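Local coordinates for pseudopilin EpsI (PDB 2RET), which forms a binary complex with EpsJ as a minor pseudopilin of the type II secretion system, probably helping to build the periplasm-spanning pseudopilus that serves protein export, at the interface of chains A and B. Coordinates in Å, arbitrary orientation; residue numbers count along the deposited sequence, not the author numbering. Chains: chain A, Pseudopilin EpsI; chain B, EpsJ.

The interface of chains A and B. Residues chain A 12, 15-16, 44-46; chain B 18, 21, 158, 161.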
ATOM      1  N   GLU A  12       1.965  21.459  32.494  1.00 14.03           N
ATOM      2  CA  GLU A  12       2.744  20.282  32.867  1.00 14.03           C
ATOM      3  C   GLU A  12       1.885  19.029  32.987  1.00 14.04           C
ATOM      4  O   GLU A  12       2.184  18.034  32.350  1.00 12.47           O
ATOM      5  CB  GLU A  12       3.507  20.481  34.179  1.00 13.72           C
ATOM      6  CG  GLU A  12       4.701  21.381  34.034  1.00 14.15           C
ATOM      7  CD  GLU A  12       5.247  21.872  35.353  1.00 13.98           C
ATOM      8  OE1 GLU A  12       4.752  21.448  36.431  1.00 14.68           O
ATOM      9  OE2 GLU A  12       6.197  22.679  35.313  1.00 15.48           O
HETATM   10  N   MSE A  15       0.596  17.666  29.539  1.00 15.28           N
HETATM   11  CA  MSE A  15       1.623  17.120  28.707  1.00 16.14           C
HETATM   12  C   MSE A  15       2.120  15.770  29.237  1.00 15.28           C
HETATM   13  O   MSE A  15       2.283  14.826  28.482  1.00 15.56           O
HETATM   14  CB  MSE A  15       2.779  18.120  28.659  1.00 16.80           C
HETATM   15  CG  MSE A  15       3.948  17.673  27.824  1.00 21.45           C
HETATM   16 SE   MSE A  15       5.294  19.071  27.667  1.00 35.64          SE
HETATM   17  CE  MSE A  15       4.255  20.702  28.109  1.00 25.72           C
ATOM     18  N   PHE A  16       2.349  15.698  30.526  1.00 13.42           N
ATOM     19  CA  PHE A  16       2.813  14.478  31.131  1.00 13.54           C
ATOM     20  C   PHE A  16       1.756  13.377  31.185  1.00 13.74           C
ATOM     21  O   PHE A  16       2.102  12.233  30.905  1.00 14.02           O
ATOM     22  CB  PHE A  16       3.394  14.742  32.508  1.00 12.93           C
ATOM     23  CG  PHE A  16       4.579  15.682  32.498  1.00 13.86           C
ATOM     24  CD1 PHE A  16       5.534  15.636  31.485  1.00 12.06           C
ATOM     25  CD2 PHE A  16       4.756  16.604  33.530  1.00 13.95           C
ATOM     26  CE1 PHE A  16       6.603  16.500  31.484  1.00 14.00           C
ATOM     27  CE2 PHE A  16       5.843  17.458  33.539  1.00 11.04           C
ATOM     28  CZ  PHE A  16       6.763  17.414  32.528  1.00 11.87           C
ATOM     29  N   LEU A  44       6.120   9.169  35.992  1.00 18.99           N
ATOM     30  CA  LEU A  44       6.634  10.019  34.941  1.00 19.37           C
ATOM     31  C   LEU A  44       6.720  11.420  35.487  1.00 19.76           C
ATOM     32  O   LEU A  44       5.735  11.899  36.060  1.00 19.44           O
ATOM     33  CB  LEU A  44       5.725   9.978  33.699  1.00 19.60           C
ATOM     34  CG  LEU A  44       6.241  10.564  32.375  1.00 19.12           C
ATOM     35  CD1 LEU A  44       5.866   9.713  31.151  1.00 15.97           C
ATOM     36  CD2 LEU A  44       5.781  11.950  32.189  1.00 17.83           C
ATOM     37  N   ALA A  45       7.888  12.062  35.277  1.00 19.04           N
ATOM     38  CA  ALA A  45       8.209  13.373  35.812  1.00 19.09           C
ATOM     39  C   ALA A  45       7.986  13.473  37.306  1.00 19.61           C
ATOM     40  O   ALA A  45       7.524  14.482  37.770  1.00 19.78           O
ATOM     41  CB  ALA A  45       7.429  14.479  35.092  1.00 19.37           C
ATOM     42  N   GLY A  46       8.303  12.415  38.055  1.00 20.28           N
ATOM     43  CA  GLY A  46       8.243  12.473  39.517  1.00 20.58           C
ATOM     44  C   GLY A  46       6.889  12.152  40.107  1.00 20.32           C
ATOM     45  O   GLY A  46       6.734  12.042  41.308  1.00 21.13           O
TER
ATOM     46  N   LEU B  18       8.679  24.296  28.985  1.00 12.59           N
ATOM     47  CA  LEU B  18       7.654  23.350  28.548  1.00 13.22           C
ATOM     48  C   LEU B  18       7.452  23.383  27.049  1.00 12.25           C
ATOM     49  O   LEU B  18       7.149  22.365  26.463  1.00 12.09           O
ATOM     50  CB  LEU B  18       6.290  23.618  29.208  1.00 13.97           C
ATOM     51  CG  LEU B  18       5.977  22.993  30.564  1.00 15.54           C
ATOM     52  CD1 LEU B  18       4.520  23.327  30.910  1.00 15.77           C
ATOM     53  CD2 LEU B  18       6.233  21.489  30.619  1.00 14.37           C
ATOM     54  N   LEU B  21      10.315  21.444  25.518  1.00 13.51           N
ATOM     55  CA  LEU B  21      10.042  20.025  25.677  1.00 13.74           C
ATOM     56  C   LEU B  21       9.005  19.514  24.708  1.00 13.67           C
ATOM     57  O   LEU B  21       9.151  18.471  24.144  1.00 12.86           O
ATOM     58  CB  LEU B  21       9.560  19.762  27.097  1.00 14.32           C
ATOM     59  CG  LEU B  21       9.308  18.318  27.515  1.00 15.41           C
ATOM     60  CD1 LEU B  21      10.449  17.372  27.018  1.00 15.51           C
ATOM     61  CD2 LEU B  21       9.117  18.240  29.051  1.00 17.36           C
ATOM     62  N   TYR B 158      12.700  18.006  35.575  1.00 13.12           N
ATOM     63  CA  TYR B 158      11.523  17.119  35.645  1.00 13.35           C
ATOM     64  C   TYR B 158      11.816  15.662  36.067  1.00 12.86           C
ATOM     65  O   TYR B 158      10.891  14.932  36.432  1.00 11.95           O
ATOM     66  CB  TYR B 158      10.782  17.179  34.306  1.00 13.32           C
ATOM     67  CG  TYR B 158      10.086  18.510  34.116  1.00 13.97           C
ATOM     68  CD1 TYR B 158       9.004  18.851  34.907  1.00 17.69           C
ATOM     69  CD2 TYR B 158      10.499  19.421  33.157  1.00 17.85           C
ATOM     70  CE1 TYR B 158       8.354  20.053  34.758  1.00 17.84           C
ATOM     71  CE2 TYR B 158       9.842  20.654  32.991  1.00 16.95           C
ATOM     72  CZ  TYR B 158       8.769  20.952  33.795  1.00 17.99           C
ATOM     73  OH  TYR B 158       8.082  22.166  33.671  1.00 18.18           O
ATOM     74  N   ILE B 161      11.432  10.992  32.228  1.00 12.37           N
ATOM     75  CA  ILE B 161      10.223  10.867  31.393  1.00 12.09           C
ATOM     76  C   ILE B 161      10.570   9.856  30.277  1.00 12.27           C
ATOM     77  O   ILE B 161      11.707   9.794  29.832  1.00 12.68           O
ATOM     78  CB  ILE B 161       9.770  12.239  30.821  1.00 11.14           C
ATOM     79  CG1 ILE B 161      10.827  12.834  29.859  1.00 13.22           C
ATOM     80  CG2 ILE B 161       9.572  13.239  31.922  1.00 11.56           C
ATOM     81  CD1 ILE B 161      10.353  14.000  28.964  1.00 12.47           C
TER
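The phenol OH of B:Tyr158 donates a hydrogen bond to the carboxylate oxygen OE2 of A:Glu12 at 2.6 Å, joining the two pseudopilins near the N-terminal end of the EpsI helix 8-30. This helix is part of the periplasmic domain of EpsI, in which a long helix packs on a beta-sheet as in other type IV pilin-like proteins. The phenol meets OE2 from above the carboxylate plane, 39° out of it, while OE2 itself lies at the edge of the tyrosine ring; carboxylate and ring planes are nearly perpendicular. A:Glu12 gets there with its chain extended beyond CG, crossing the tyrosine side chain at about a right angle.

One turn on, A:Phe16 points its tip at a face of the same tyrosine ring, with CZ 3.6 Å from B:Tyr158 CD1 and offset toward the rim. The rings meet edge-to-face, their planes 67° apart. The methyl group of A:Ala45, in the loop after strand 38-44, sits over the centre of one face of the phenylalanine ring.

Along the EpsJ helix 10-32, B:Leu18 crosses A:Glu12, its CD1 lying 3.7 Å from the CG methylene. The selenomethionine A:Met15 runs alongside B:Leu18 in the opposite sense and is nearly eclipsed about its CG-SE bond (chi3 -20°). Its methyl CE lies 3.3 Å from CD2 of B:Leu18, a tight contact that may reflect strain or the modelling of the methyl. B:Leu21 brings CD2 to within 3.9 Å of CE1 of A:Phe16. Beyond the tyrosine, in strand 159-166, the CG2 branch of B:Ile161 reaches CD2 of A:Leu44 at 4.0 Å and also touches the A:Ala45 methyl.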